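Local coordinates for protein TsrE (Streptomyces laurentii, PDB 7CWW) that probably catalyses the formal [4+2] cyclisation that closes the macrocyclic core of a thiopeptide antibiotic, at residues E67-L70 / K71-L75; K196-E199 / L200-R204; D352-A355 / L356-V360. All coordinates share one frame; numbering follows the deposited sequence.

Contact 1: residues E67-L70 / K71-L75; sequences ERRL and KSRIL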
loop_
_atom_site.group_PDB
_atom_site.type_symbol
_atom_site.label_atom_id
_atom_site.label_comp_id
_atom_site.label_asym_id
_atom_site.label_seq_id
_atom_site.Cartn_x
_atom_site.Cartn_y
_atom_site.Cartn_z
ATOM N N GLU A 67 0.928 -16.158 -23.623
ATOM C CA GLU A 67 1.580 -14.861 -23.708
ATOM C C GLU A 67 1.432 -14.263 -25.100
ATOM O O GLU A 67 1.263 -13.048 -25.252
ATOM C CB GLU A 67 3.060 -15.007 -23.351
ATOM C CG GLU A 67 3.797 -13.711 -23.250
ATOM C CD GLU A 67 5.255 -13.922 -22.900
ATOM O OE1 GLU A 67 5.636 -15.097 -22.664
ATOM O OE2 GLU A 67 6.009 -12.921 -22.874
ATOM N N ARG A 68 1.498 -15.103 -26.129
ATOM C CA ARG A 68 1.433 -14.600 -27.498
ATOM C C ARG A 68 0.028 -14.128 -27.834
ATOM O O ARG A 68 -0.145 -13.075 -28.463
ATOM C CB ARG A 68 1.900 -15.688 -28.464
ATOM C CG ARG A 68 3.414 -15.906 -28.385
ATOM C CD ARG A 68 3.844 -17.284 -28.870
ATOM N NE ARG A 68 5.304 -17.382 -28.903
ATOM C CZ ARG A 68 6.067 -17.529 -27.820
ATOM N NH1 ARG A 68 5.515 -17.614 -26.609
ATOM N NH2 ARG A 68 7.386 -17.598 -27.947
ATOM N N ARG A 69 -0.987 -14.885 -27.402
ATOM C CA ARG A 69 -2.371 -14.453 -27.588
ATOM C C ARG A 69 -2.628 -13.131 -26.877
ATOM O O ARG A 69 -3.275 -12.234 -27.434
ATOM C CB ARG A 69 -3.328 -15.541 -27.088
ATOM C CG ARG A 69 -4.804 -15.263 -27.304
ATOM C CD ARG A 69 -5.673 -16.390 -26.676
ATOM N NE ARG A 69 -5.046 -17.697 -26.856
ATOM C CZ ARG A 69 -4.799 -18.565 -25.877
ATOM N NH1 ARG A 69 -5.139 -18.282 -24.627
ATOM N NH2 ARG A 69 -4.200 -19.719 -26.156
ATOM N N LEU A 70 -2.097 -12.986 -25.657
ATOM C CA LEU A 70 -2.222 -11.736 -24.911
ATOM C C LEU A 70 -1.643 -10.563 -25.691
ATOM O O LEU A 70 -2.304 -9.530 -25.858
ATOM C CB LEU A 70 -1.509 -11.853 -23.563
ATOM C CG LEU A 70 -2.336 -12.231 -22.351
ATOM C CD1 LEU A 70 -1.399 -12.546 -21.180
ATOM C CD2 LEU A 70 -3.319 -11.106 -22.032
ATOM N N LYS A 71 -0.394 -10.695 -26.154
ATOM C CA LYS A 71 0.241 -9.617 -26.911
ATOM C C LYS A 71 -0.583 -9.246 -28.136
ATOM O O LYS A 71 -0.789 -8.059 -28.434
ATOM C CB LYS A 71 1.657 -10.028 -27.348
ATOM C CG LYS A 71 2.687 -10.107 -26.215
ATOM C CD LYS A 71 4.107 -10.177 -26.788
ATOM C CE LYS A 71 5.168 -10.279 -25.700
ATOM N NZ LYS A 71 6.528 -10.350 -26.318
ATOM N N SER A 72 -1.059 -10.249 -28.874
ATOM C CA SER A 72 -1.705 -9.932 -30.136
ATOM C C SER A 72 -3.061 -9.273 -29.897
ATOM O O SER A 72 -3.470 -8.393 -30.662
ATOM C CB SER A 72 -1.837 -11.203 -30.990
ATOM O OG SER A 72 -2.763 -11.026 -32.045
ATOM N N ARG A 73 -3.744 -9.656 -28.814
ATOM C CA ARG A 73 -5.033 -9.046 -28.496
ATOM C C ARG A 73 -4.881 -7.665 -27.870
ATOM O O ARG A 73 -5.783 -6.825 -27.998
ATOM C CB ARG A 73 -5.838 -9.956 -27.576
ATOM C CG ARG A 73 -6.273 -11.219 -28.294
ATOM C CD ARG A 73 -7.329 -11.947 -27.548
ATOM N NE ARG A 73 -7.710 -13.173 -28.239
ATOM C CZ ARG A 73 -8.458 -14.120 -27.685
ATOM N NH1 ARG A 73 -8.895 -13.958 -26.442
ATOM N NH2 ARG A 73 -8.770 -15.218 -28.367
ATOM N N ILE A 74 -3.764 -7.414 -27.182
ATOM C CA ILE A 74 -3.460 -6.058 -26.729
ATOM C C ILE A 74 -3.313 -5.129 -27.927
ATOM O O ILE A 74 -3.886 -4.033 -27.957
ATOM C CB ILE A 74 -2.200 -6.064 -25.844
ATOM C CG1 ILE A 74 -2.527 -6.678 -24.486
ATOM C CG2 ILE A 74 -1.619 -4.660 -25.688
ATOM C CD1 ILE A 74 -1.297 -7.003 -23.676
ATOM N N LEU A 75 -2.579 -5.578 -28.955
ATOM C CA LEU A 75 -2.413 -4.772 -30.165
ATOM C C LEU A 75 -3.746 -4.486 -30.846
ATOM O O LEU A 75 -3.964 -3.378 -31.348
ATOM C CB LEU A 75 -1.463 -5.466 -31.145
ATOM C CG LEU A 75 -0.034 -5.681 -30.646
ATOM C CD1 LEU A 75 0.829 -6.254 -31.779
ATOM C CD2 LEU A 75 0.561 -4.384 -30.100
#

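Contact 2: residues K196-E199 / L200-R204; sequences KNRE and LLRPR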
loop_
_atom_site.group_PDB
_atom_site.type_symbol
_atom_site.label_atom_id
_atom_site.label_comp_id
_atom_site.label_asym_id
_atom_site.label_seq_id
_atom_site.Cartn_x
_atom_site.Cartn_y
_atom_site.Cartn_z
ATOM N N LYS A 196 -10.212 21.983 2.875
ATOM C CA LYS A 196 -11.309 21.893 1.918
ATOM C C LYS A 196 -12.193 20.676 2.167
ATOM O O LYS A 196 -13.383 20.707 1.845
ATOM C CB LYS A 196 -10.761 21.847 0.487
ATOM C CG LYS A 196 -10.400 23.195 -0.101
ATOM C CD LYS A 196 -9.694 23.037 -1.440
ATOM C CE LYS A 196 -8.937 24.306 -1.823
ATOM N NZ LYS A 196 -7.985 24.074 -2.950
ATOM N N ASN A 197 -11.640 19.601 2.730
ATOM C CA ASN A 197 -12.357 18.334 2.823
ATOM C C ASN A 197 -12.618 17.886 4.256
ATOM O O ASN A 197 -13.136 16.782 4.459
ATOM C CB ASN A 197 -11.591 17.246 2.064
ATOM C CG ASN A 197 -11.532 17.510 0.576
ATOM O OD1 ASN A 197 -12.467 17.197 -0.157
ATOM N ND2 ASN A 197 -10.433 18.101 0.121
ATOM N N ARG A 198 -12.300 18.722 5.248
ATOM C CA ARG A 198 -12.413 18.324 6.650
ATOM C C ARG A 198 -13.837 17.919 7.018
ATOM O O ARG A 198 -14.048 16.920 7.719
ATOM C CB ARG A 198 -11.932 19.469 7.544
ATOM C CG ARG A 198 -12.736 19.672 8.804
ATOM C CD ARG A 198 -11.949 20.489 9.815
ATOM N NE ARG A 198 -11.486 21.743 9.238
ATOM C CZ ARG A 198 -10.289 22.278 9.454
ATOM N NH1 ARG A 198 -9.407 21.669 10.235
ATOM N NH2 ARG A 198 -9.979 23.429 8.885
ATOM N N GLU A 199 -14.832 18.686 6.573
ATOM C CA GLU A 199 -16.193 18.410 7.017
ATOM C C GLU A 199 -16.741 17.118 6.423
ATOM O O GLU A 199 -17.666 16.531 6.993
ATOM C CB GLU A 199 -17.111 19.590 6.689
ATOM C CG GLU A 199 -16.587 20.938 7.176
ATOM C CD GLU A 199 -15.495 21.504 6.277
ATOM O OE1 GLU A 199 -14.624 22.243 6.786
ATOM O OE2 GLU A 199 -15.497 21.191 5.066
ATOM N N LEU A 200 -16.191 16.659 5.300
ATOM C CA LEU A 200 -16.557 15.362 4.754
ATOM C C LEU A 200 -15.727 14.227 5.351
ATOM O O LEU A 200 -16.252 13.135 5.585
ATOM C CB LEU A 200 -16.407 15.371 3.231
ATOM C CG LEU A 200 -17.622 15.924 2.480
ATOM C CD1 LEU A 200 -17.201 16.648 1.211
ATOM C CD2 LEU A 200 -18.621 14.818 2.161
ATOM N N LEU A 201 -14.445 14.473 5.626
ATOM C CA LEU A 201 -13.542 13.392 6.012
ATOM C C LEU A 201 -13.773 12.924 7.446
ATOM O O LEU A 201 -13.725 11.718 7.721
ATOM C CB LEU A 201 -12.099 13.845 5.848
ATOM C CG LEU A 201 -11.615 14.083 4.426
ATOM C CD1 LEU A 201 -10.301 14.830 4.490
ATOM C CD2 LEU A 201 -11.460 12.772 3.697
ATOM N N ARG A 202 -14.000 13.865 8.376
ATOM C CA ARG A 202 -14.050 13.488 9.789
ATOM C C ARG A 202 -15.237 12.582 10.108
ATOM O O ARG A 202 -15.019 11.514 10.706
ATOM C CB ARG A 202 -14.008 14.747 10.663
ATOM C CG ARG A 202 -12.596 15.333 10.755
ATOM C CD ARG A 202 -12.571 16.627 11.528
ATOM N NE ARG A 202 -13.302 16.497 12.780
ATOM C CZ ARG A 202 -13.431 17.472 13.674
ATOM N NH1 ARG A 202 -12.885 18.658 13.451
ATOM N NH2 ARG A 202 -14.114 17.260 14.790
ATOM N N PRO A 203 -16.484 12.902 9.733
ATOM C CA PRO A 203 -17.578 11.951 10.027
ATOM C C PRO A 203 -17.472 10.643 9.257
ATOM O O PRO A 203 -17.862 9.592 9.790
ATOM C CB PRO A 203 -18.849 12.733 9.658
ATOM C CG PRO A 203 -18.390 13.838 8.771
ATOM C CD PRO A 203 -17.003 14.182 9.208
ATOM N N ARG A 204 -16.948 10.660 8.029
ATOM C CA ARG A 204 -16.711 9.405 7.320
ATOM C C ARG A 204 -15.730 8.523 8.089
ATOM O O ARG A 204 -15.972 7.325 8.288
ATOM C CB ARG A 204 -16.195 9.696 5.907
ATOM C CG ARG A 204 -16.032 8.459 5.015
ATOM C CD ARG A 204 -17.329 7.659 4.914
ATOM N NE ARG A 204 -17.189 6.481 4.056
ATOM C CZ ARG A 204 -17.930 5.380 4.165
ATOM N NH1 ARG A 204 -17.735 4.360 3.338
ATOM N NH2 ARG A 204 -18.865 5.293 5.103
#

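Contact 3: residues D352-A355 / L356-V360; sequences DAAA and LIRSV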
loop_
_atom_site.group_PDB
_atom_site.type_symbol
_atom_site.label_atom_id
_atom_site.label_comp_id
_atom_site.label_asym_id
_atom_site.label_seq_id
_atom_site.Cartn_x
_atom_site.Cartn_y
_atom_site.Cartn_z
ATOM N N ASP A 352 -2.806 13.509 20.382
ATOM C CA ASP A 352 -1.519 14.164 20.619
ATOM C C ASP A 352 -0.455 13.105 20.342
ATOM O O ASP A 352 -0.178 12.259 21.199
ATOM C CB ASP A 352 -1.436 14.693 22.052
ATOM C CG ASP A 352 -0.153 15.476 22.330
ATOM O OD1 ASP A 352 0.884 15.191 21.704
ATOM O OD2 ASP A 352 -0.174 16.371 23.204
ATOM N N ALA A 353 0.133 13.136 19.144
ATOM C CA ALA A 353 1.031 12.054 18.754
ATOM C C ALA A 353 2.239 11.989 19.681
ATOM O O ALA A 353 2.632 10.906 20.138
ATOM C CB ALA A 353 1.460 12.230 17.296
ATOM N N ALA A 354 2.826 13.147 19.990
ATOM C CA ALA A 354 3.959 13.187 20.908
ATOM C C ALA A 354 3.612 12.527 22.238
ATOM O O ALA A 354 4.396 11.735 22.774
ATOM C CB ALA A 354 4.406 14.635 21.124
ATOM N N ALA A 355 2.427 12.830 22.778
ATOM C CA ALA A 355 2.033 12.236 24.052
ATOM C C ALA A 355 1.853 10.728 23.922
ATOM O O ALA A 355 2.297 9.966 24.790
ATOM C CB ALA A 355 0.751 12.891 24.569
ATOM N N LEU A 356 1.207 10.276 22.845
ATOM C CA LEU A 356 1.044 8.841 22.629
ATOM C C LEU A 356 2.397 8.151 22.495
ATOM O O LEU A 356 2.635 7.101 23.104
ATOM C CB LEU A 356 0.193 8.591 21.386
ATOM C CG LEU A 356 -1.247 9.097 21.449
ATOM C CD1 LEU A 356 -1.878 9.071 20.041
ATOM C CD2 LEU A 356 -2.046 8.248 22.432
ATOM N N ILE A 357 3.298 8.730 21.697
ATOM C CA ILE A 357 4.631 8.150 21.542
ATOM C C ILE A 357 5.334 8.066 22.891
ATOM O O ILE A 357 5.931 7.035 23.230
ATOM C CB ILE A 357 5.455 8.959 20.518
ATOM C CG1 ILE A 357 4.836 8.836 19.120
ATOM C CG2 ILE A 357 6.904 8.489 20.499
ATOM C CD1 ILE A 357 5.142 10.018 18.216
ATOM N N ARG A 358 5.251 9.134 23.693
ATOM C CA ARG A 358 5.910 9.142 24.995
ATOM C C ARG A 358 5.394 8.029 25.906
ATOM O O ARG A 358 6.110 7.588 26.811
ATOM C CB ARG A 358 5.716 10.499 25.679
ATOM C CG ARG A 358 6.660 11.593 25.216
ATOM C CD ARG A 358 6.607 12.801 26.155
ATOM N NE ARG A 358 5.277 13.416 26.232
ATOM C CZ ARG A 358 4.881 14.425 25.459
ATOM N NH1 ARG A 358 5.705 14.921 24.546
ATOM N NH2 ARG A 358 3.663 14.936 25.590
ATOM N N SER A 359 4.165 7.568 25.697
ATOM C CA SER A 359 3.580 6.588 26.601
ATOM C C SER A 359 3.918 5.145 26.235
ATOM O O SER A 359 3.591 4.240 27.008
ATOM C CB SER A 359 2.055 6.760 26.657
ATOM O OG SER A 359 1.472 6.357 25.438
ATOM N N VAL A 360 4.571 4.903 25.101
ATOM C CA VAL A 360 4.948 3.542 24.718
ATOM C C VAL A 360 6.116 3.095 25.594
ATOM O O VAL A 360 7.220 3.639 25.501
ATOM C CB VAL A 360 5.298 3.450 23.231
ATOM C CG1 VAL A 360 5.557 2.003 22.837
ATOM C CG2 VAL A 360 4.155 4.022 22.383
HETATM O O HOH W 1 2.440 16.745 24.116
#

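Contact 1: residues E67-L70 / K71-L75
Leu-70 and Ile-74 form the tight side of this helical contact, one turn apart on helix 65-78. The Ile-74 N-H bonds to Leu-70 O at 2.9 Å, and Ile-74 CG1, set beside its own backbone N (chi1 -73°), lies 3.2 Å from the same oxygen, so both the amide and the branched side chain crowd one carbonyl. Both residues are buried: Leu-70 meets Leu-9, Phe-59 and Leu-29, and Ile-74 meets Val-11. These partners place helix 65-78 on one face of the three-stranded sheet, in a two-layer alpha/beta arrangement. Strands 5-11 and 39-49 run parallel with the antiparallel strand 52-61 between them, a split beta-alpha-beta unit joined through helix 15-35, against which helix 65-78 also packs.

The other faces are looser. Arg-69 and Arg-73 run alongside one another, pointing the same way. With CG anti to its N (chi1 -176°) and an extended chi2, Arg-69 lays CD over the centre of the Arg-73 guanidinium, 3.7 Å from Arg-73 CZ. The contact is methylene on flat face, and the two guanidinium planes stand 53° apart. The bend at chi3 then turns the Arg-69 guanidinium off to a salt bridge with Glu-38, which would partly offset the nearby positive charge of Arg-73. Glu-67 and Lys-71, both extended, also lie side by side, but Glu-67 OE2 stays 4.3 Å from Lys-71 NZ, beyond a salt bridge. Most open is the Arg-68 to Ser-72 face, chiefly the backbone bond from Ser-72 N to Arg-68 O, 3.0 Å; the Arg-68 side chain returns instead to Pro-64 O.

Contact 2: residues K196-E199 / L200-R204
The backbone between Asn-197 and Arg-202 is a kinked helix: Asn-197 O takes a 2.9 Å bond from Leu-201 N and a weak one of 3.2 Å from Leu-200 N, while Arg-202 N reaches Arg-198 O at 3.1 Å in the regular i to i+4 way. Pro-203 has no N-H to offer the turn before. Its ring fills that place, with Pro-203 CD 3.3 Å from Glu-199 O. Leu-201 lies against the shared carbonyl, its CG 3.1 Å from Asn-197 O, and its CD1 reaches along to Asn-197 CB at 3.7 Å.

The long helix 183-211 is thus kinked at two points: at Leu-200, whose N lacks the i to i+4 bond, and at Pro-203, a proline kink. Arg-198, Leu-201 and Arg-202 face helix 331-349, which carries Leu-340, Ala-344, Glu-347 and Glu-348; Leu-201 also touches Phe-139 of helix 131-149.

Arg-198 and Arg-202 run side by side in the same direction and touch chiefly through their aliphatic parts, Arg-198 CG to Arg-202 CD at 4.1 Å, with Arg-198 CD also near Arg-202 NH1. Each bends at chi3 (54° and 48°), and the guanidinium planes end almost perpendicular, 85° apart. Arg-198 forms salt bridges with Glu-195 and Glu-347, and Arg-202 NE one with Glu-348; Arg-202 NH1 also approaches Glu-347, a long, weak pair. These acidic side chains probably balance the two positive charges.

Contact 3: residues D352-A355 / L356-V360
Arg-358 folds back over Ala-354 and Ala-355, the turn before its own. The bend at chi3 (-61°) turns the chain back, and chi4 (-92°) lays the guanidinium flat, so that Ala-354 O sits over the centre of one face, 3.8 Å from Arg-358 CZ. From the same side Ala-354 CB meets Arg-358 NH1 and Ala-355 CB meets Arg-358 NH2, each at 3.7 Å, and Arg-358 NH2 comes closer still to Ala-355 CA, 3.5 Å. The same carbonyl accepts the Arg-358 N-H in the helical bond, so one oxygen meets both the amide and the face of the arginine. On the buried side, Ile-357 CD1 lies 4.4 Å from Ala-353 CB, and the backbone bond from Ile-357 N to Ala-353 O is short and nearly straight (172°).

A water in the guanidinium plane holds the arginine from its edge: it accepts from Arg-358 NH2 at 2.6 Å and donates to Asp-352 OD2 at 2.8 Å, bridging opposite charges whose own atoms do not meet. Asp-352 is held in turn by the helix start, since its OD1 takes the Ala-355 N-H at 3.0 Å from above the carboxylate plane. At the far end Leu-356 O receives both the hydroxyl and the amide of Ser-359 from one face of its plane, the hydroxyl at 2.7 Å, while the bond from Ser-359 N to Ala-355 O is weak.

Further out, Ala-353 packs on Tyr-166, Leu-167 and Leu-170 of helix 163-177, and Ile-357 on Ile-290, Ala-293 and Ile-294 of helix 286-296. Asn-297 binds the carbonyls of Ile-357 and Val-360 where the helix runs out. The whole is a short C-terminal helix opened by an aspartate N-cap and docked by its Ala-353 and Ile-357 face on the helical body.

Overall arrangement
The three contacts follow one another along the chain without nesting or crossing, and none closes a long loop: each joins neighbouring turns of a single helix. Contact 1 comes first, on helix 65-78, which lies against the small antiparallel sheet near the N terminus. Contact 2, on helix 183-211, belongs to the helical body, where it meets helices 131-149 and 331-349. Contact 3 is on helix 353-359, soon after helix 331-349 ends, and packs on helices 163-177 and 286-296. Contacts 1 and 3 lie on opposite sides of the chain's centre, their own centres 54 Å apart. Contacts 2 and 3 are nearer neighbours, about 13 Å between nearest atoms, without touching.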